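Local coordinates for intimin adherence protein (PDB 3NCX) that probably mediates adhesion of enterohaemorrhagic Escherichia coli to host cells by binding the translocated receptor Tir through its C-terminal region, at residues G36-K41 and V67-K72. The protein carries 1 engineered substitution. Sequence-based numbering, arbitrary orientation.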
ATOM      1  N   GLY A  36      -2.266   0.337  -1.847  1.00 14.25           N
ATOM      2  CA  GLY A  36      -1.787  -1.011  -2.084  1.00 14.88           C
ATOM      3  C   GLY A  36      -2.937  -1.972  -1.862  1.00 18.71           C
ATOM      4  O   GLY A  36      -3.877  -1.655  -1.131  1.00 17.44           O
ATOM      5  N   GLN A  37      -2.874  -3.144  -2.484  1.00 15.91           N
ATOM      6  CA  GLN A  37      -4.002  -4.070  -2.447  1.00 16.05           C
ATOM      7  C   GLN A  37      -3.603  -5.509  -2.134  1.00 18.16           C
ATOM      8  O   GLN A  37      -2.492  -5.941  -2.447  1.00 19.74           O
ATOM      9  CB  GLN A  37      -4.769  -4.006  -3.768  1.00 17.71           C
ATOM     10  CG  GLN A  37      -5.306  -2.620  -4.085  1.00 19.02           C
ATOM     11  CD  GLN A  37      -5.974  -2.547  -5.439  1.00 14.51           C
ATOM     12  OE1 GLN A  37      -5.474  -3.094  -6.422  1.00 15.21           O
ATOM     13  NE2 GLN A  37      -7.114  -1.872  -5.499  1.00 17.29           N
ATOM     14  N   PHE A  38      -4.522  -6.246  -1.519  1.00 15.91           N
ATOM     15  CA  PHE A  38      -4.272  -7.636  -1.156  1.00 19.90           C
ATOM     16  C   PHE A  38      -5.566  -8.432  -0.990  1.00 19.98           C
ATOM     17  O   PHE A  38      -6.607  -7.880  -0.633  1.00 16.68           O
ATOM     18  CB  PHE A  38      -3.424  -7.717   0.116  1.00 17.48           C
ATOM     19  CG  PHE A  38      -4.045  -7.043   1.309  1.00 17.50           C
ATOM     20  CD1 PHE A  38      -4.727  -7.781   2.261  1.00 16.84           C
ATOM     21  CD2 PHE A  38      -3.938  -5.672   1.482  1.00 17.34           C
ATOM     22  CE1 PHE A  38      -5.296  -7.164   3.362  1.00 20.21           C
ATOM     23  CE2 PHE A  38      -4.504  -5.049   2.580  1.00 11.78           C
ATOM     24  CZ  PHE A  38      -5.184  -5.796   3.521  1.00 14.05           C
ATOM     25  N   LYS A  39      -5.487  -9.733  -1.250  1.00 21.50           N
ATOM     26  CA  LYS A  39      -6.654 -10.607  -1.195  1.00 22.49           C
ATOM     27  C   LYS A  39      -6.703 -11.403   0.103  1.00 20.54           C
ATOM     28  O   LYS A  39      -5.853 -12.262   0.345  1.00 18.71           O
ATOM     29  CB  LYS A  39      -6.643 -11.578  -2.378  1.00 24.44           C
ATOM     30  CG  LYS A  39      -6.455 -10.921  -3.734  1.00 25.81           C
ATOM     31  CD  LYS A  39      -7.762 -10.378  -4.284  1.00 36.94           C
ATOM     32  CE  LYS A  39      -8.739 -11.502  -4.588  1.00 43.11           C
ATOM     33  NZ  LYS A  39      -9.959 -11.002  -5.282  1.00 40.70           N
ATOM     34  N   LEU A  40      -7.701 -11.119   0.934  1.00 19.37           N
ATOM     35  CA  LEU A  40      -7.950 -11.918   2.127  1.00 17.86           C
ATOM     36  C   LEU A  40      -8.599 -13.242   1.733  1.00 22.00           C
ATOM     37  O   LEU A  40      -9.555 -13.263   0.957  1.00 21.31           O
ATOM     38  CB  LEU A  40      -8.845 -11.161   3.109  1.00 19.00           C
ATOM     39  CG  LEU A  40      -8.207  -9.970   3.829  1.00 19.53           C
ATOM     40  CD1 LEU A  40      -9.252  -9.186   4.602  1.00 13.26           C
ATOM     41  CD2 LEU A  40      -7.091 -10.438   4.752  1.00 13.79           C
ATOM     42  N   LYS A  41      -8.071 -14.341   2.263  1.00 25.44           N
ATOM     43  CA  LYS A  41      -8.568 -15.669   1.921  1.00 21.26           C
ATOM     44  C   LYS A  41      -9.444 -16.248   3.024  1.00 26.36           C
ATOM     45  O   LYS A  41      -8.957 -16.566   4.108  1.00 31.15           O
ATOM     46  CB  LYS A  41      -7.401 -16.619   1.640  1.00 30.57           C
ATOM     47  CG  LYS A  41      -7.817 -18.041   1.279  1.00 25.03           C
ATOM     48  CD  LYS A  41      -7.897 -18.238  -0.230  1.00 40.19           C
ATOM     49  CE  LYS A  41      -8.955 -17.349  -0.865  1.00 42.15           C
ATOM     50  NZ  LYS A  41      -8.919 -17.421  -2.353  1.00 43.76           N
ATOM     51  N   VAL A  67      -8.622  -6.086  -0.631  1.00 25.52           N
ATOM     52  CA  VAL A  67      -8.636  -4.951   0.281  1.00 18.80           C
ATOM     53  C   VAL A  67      -7.721  -3.839  -0.216  1.00 20.65           C
ATOM     54  O   VAL A  67      -6.577  -4.088  -0.599  1.00 19.00           O
ATOM     55  CB  VAL A  67      -8.198  -5.365   1.699  1.00 14.72           C
ATOM     56  CG1 VAL A  67      -8.141  -4.151   2.615  1.00 17.87           C
ATOM     57  CG2 VAL A  67      -9.139  -6.416   2.258  1.00 16.14           C
ATOM     58  N   THR A  68      -8.232  -2.613  -0.205  1.00 21.89           N
ATOM     59  CA  THR A  68      -7.445  -1.452  -0.596  1.00 21.81           C
ATOM     60  C   THR A  68      -7.166  -0.554   0.606  1.00 19.80           C
ATOM     61  O   THR A  68      -8.089  -0.109   1.289  1.00 21.04           O
ATOM     62  CB  THR A  68      -8.150  -0.637  -1.698  1.00 19.05           C
ATOM     63  OG1 THR A  68      -8.280  -1.440  -2.878  1.00 16.91           O
ATOM     64  CG2 THR A  68      -7.352   0.613  -2.030  1.00 19.55           C
ATOM     65  N   LEU A  69      -5.888  -0.300   0.867  1.00 19.46           N
ATOM     66  CA  LEU A  69      -5.491   0.580   1.960  1.00 20.35           C
ATOM     67  C   LEU A  69      -5.728   2.036   1.577  1.00 22.52           C
ATOM     68  O   LEU A  69      -5.381   2.461   0.476  1.00 20.13           O
ATOM     69  CB  LEU A  69      -4.024   0.354   2.325  1.00 18.39           C
ATOM     70  CG  LEU A  69      -3.707  -1.018   2.923  1.00 18.18           C
ATOM     71  CD1 LEU A  69      -2.205  -1.245   3.019  1.00 18.89           C
ATOM     72  CD2 LEU A  69      -4.367  -1.166   4.285  1.00 17.87           C
ATOM     73  N   ASN A  70      -6.325   2.798   2.487  1.00 25.89           N
ATOM     74  CA  ASN A  70      -6.689   4.177   2.196  1.00 19.70           C
ATOM     75  C   ASN A  70      -6.077   5.177   3.171  1.00 22.30           C
ATOM     76  O   ASN A  70      -5.849   6.335   2.821  1.00 21.65           O
ATOM     77  CB  ASN A  70      -8.212   4.333   2.174  1.00 17.29           C
ATOM     78  CG  ASN A  70      -8.875   3.470   1.116  1.00 23.04           C
ATOM     79  OD1 ASN A  70      -8.346   3.293   0.017  1.00 19.20           O
ATOM     80  ND2 ASN A  70     -10.042   2.926   1.445  1.00 25.35           N
ATOM     81  N   GLY A  71      -5.813   4.730   4.394  1.00 21.78           N
ATOM     82  CA  GLY A  71      -5.300   5.619   5.418  1.00 21.50           C
ATOM     83  C   GLY A  71      -4.510   4.923   6.508  1.00 21.53           C
ATOM     84  O   GLY A  71      -4.744   3.755   6.816  1.00 19.09           O
ATOM     85  N   LYS A  72      -3.571   5.657   7.095  1.00 20.19           N
ATOM     86  CA  LYS A  72      -2.740   5.141   8.173  1.00 22.88           C
ATOM     87  C   LYS A  72      -3.581   4.894   9.422  1.00 26.01           C
ATOM     88  O   LYS A  72      -4.174   5.821   9.973  1.00 27.91           O
ATOM     89  CB  LYS A  72      -1.620   6.135   8.484  1.00 24.43           C
ATOM     90  CG  LYS A  72      -0.537   5.614   9.418  1.00 19.22           C
ATOM     91  CD  LYS A  72       0.393   6.745   9.839  1.00 18.31           C
ATOM     92  CE  LYS A  72       1.703   6.223  10.403  1.00 18.76           C
ATOM     93  NZ  LYS A  72       1.500   5.376  11.606  1.00 20.55           N
TER
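Phe38 and Val67 face each other as a hydrogen-bonded antiparallel pair, and their side chains lie alongside on one sheet face. The CB of Val67 sits over a face of the Phe38 ring, 3.8 Å from its centroid and offset toward the rim, a CH-pi contact. With chi1 at 59°, CG of Phe38 lies between its own backbone N and carbonyl carbon, a rotation that carries the ring across to the neighbouring strand, where CZ comes 3.5 Å from Val67 CG1. Val67 CG2 branches instead toward Leu40, meeting its CD1 at 3.6 Å, while Leu69 CG borders the ring near its plane.

Beneath this apolar layer, Val67 N donates to Phe38 O (2.7 Å) and Phe38 N returns the bond to Val67 O (3.1 Å); Leu69 N adds a nearly straight bond to Gly36 O. The ladder, pairing strand 37-43 with strand 66-69, illustrates how a beta-sandwich such as this bacterial Ig-like domain turns one sheet face inward. Val17 and Ile91 also pack against Phe38, and Tyr89 against Leu40, so strand 86-91 contributes to the same hydrophobic interior.

On the other face, the non-hydrogen-bonded pair Gln37 and Thr68 run side by side. Extended beyond CG, the Gln37 chain brings NE2 within 2.9 Å of Thr68 OG1, donating a hydrogen bond tilted 15° out of the amide plane. A weak bond from Ser138 N reaches Gln37 OE1 from the lectin-like domain.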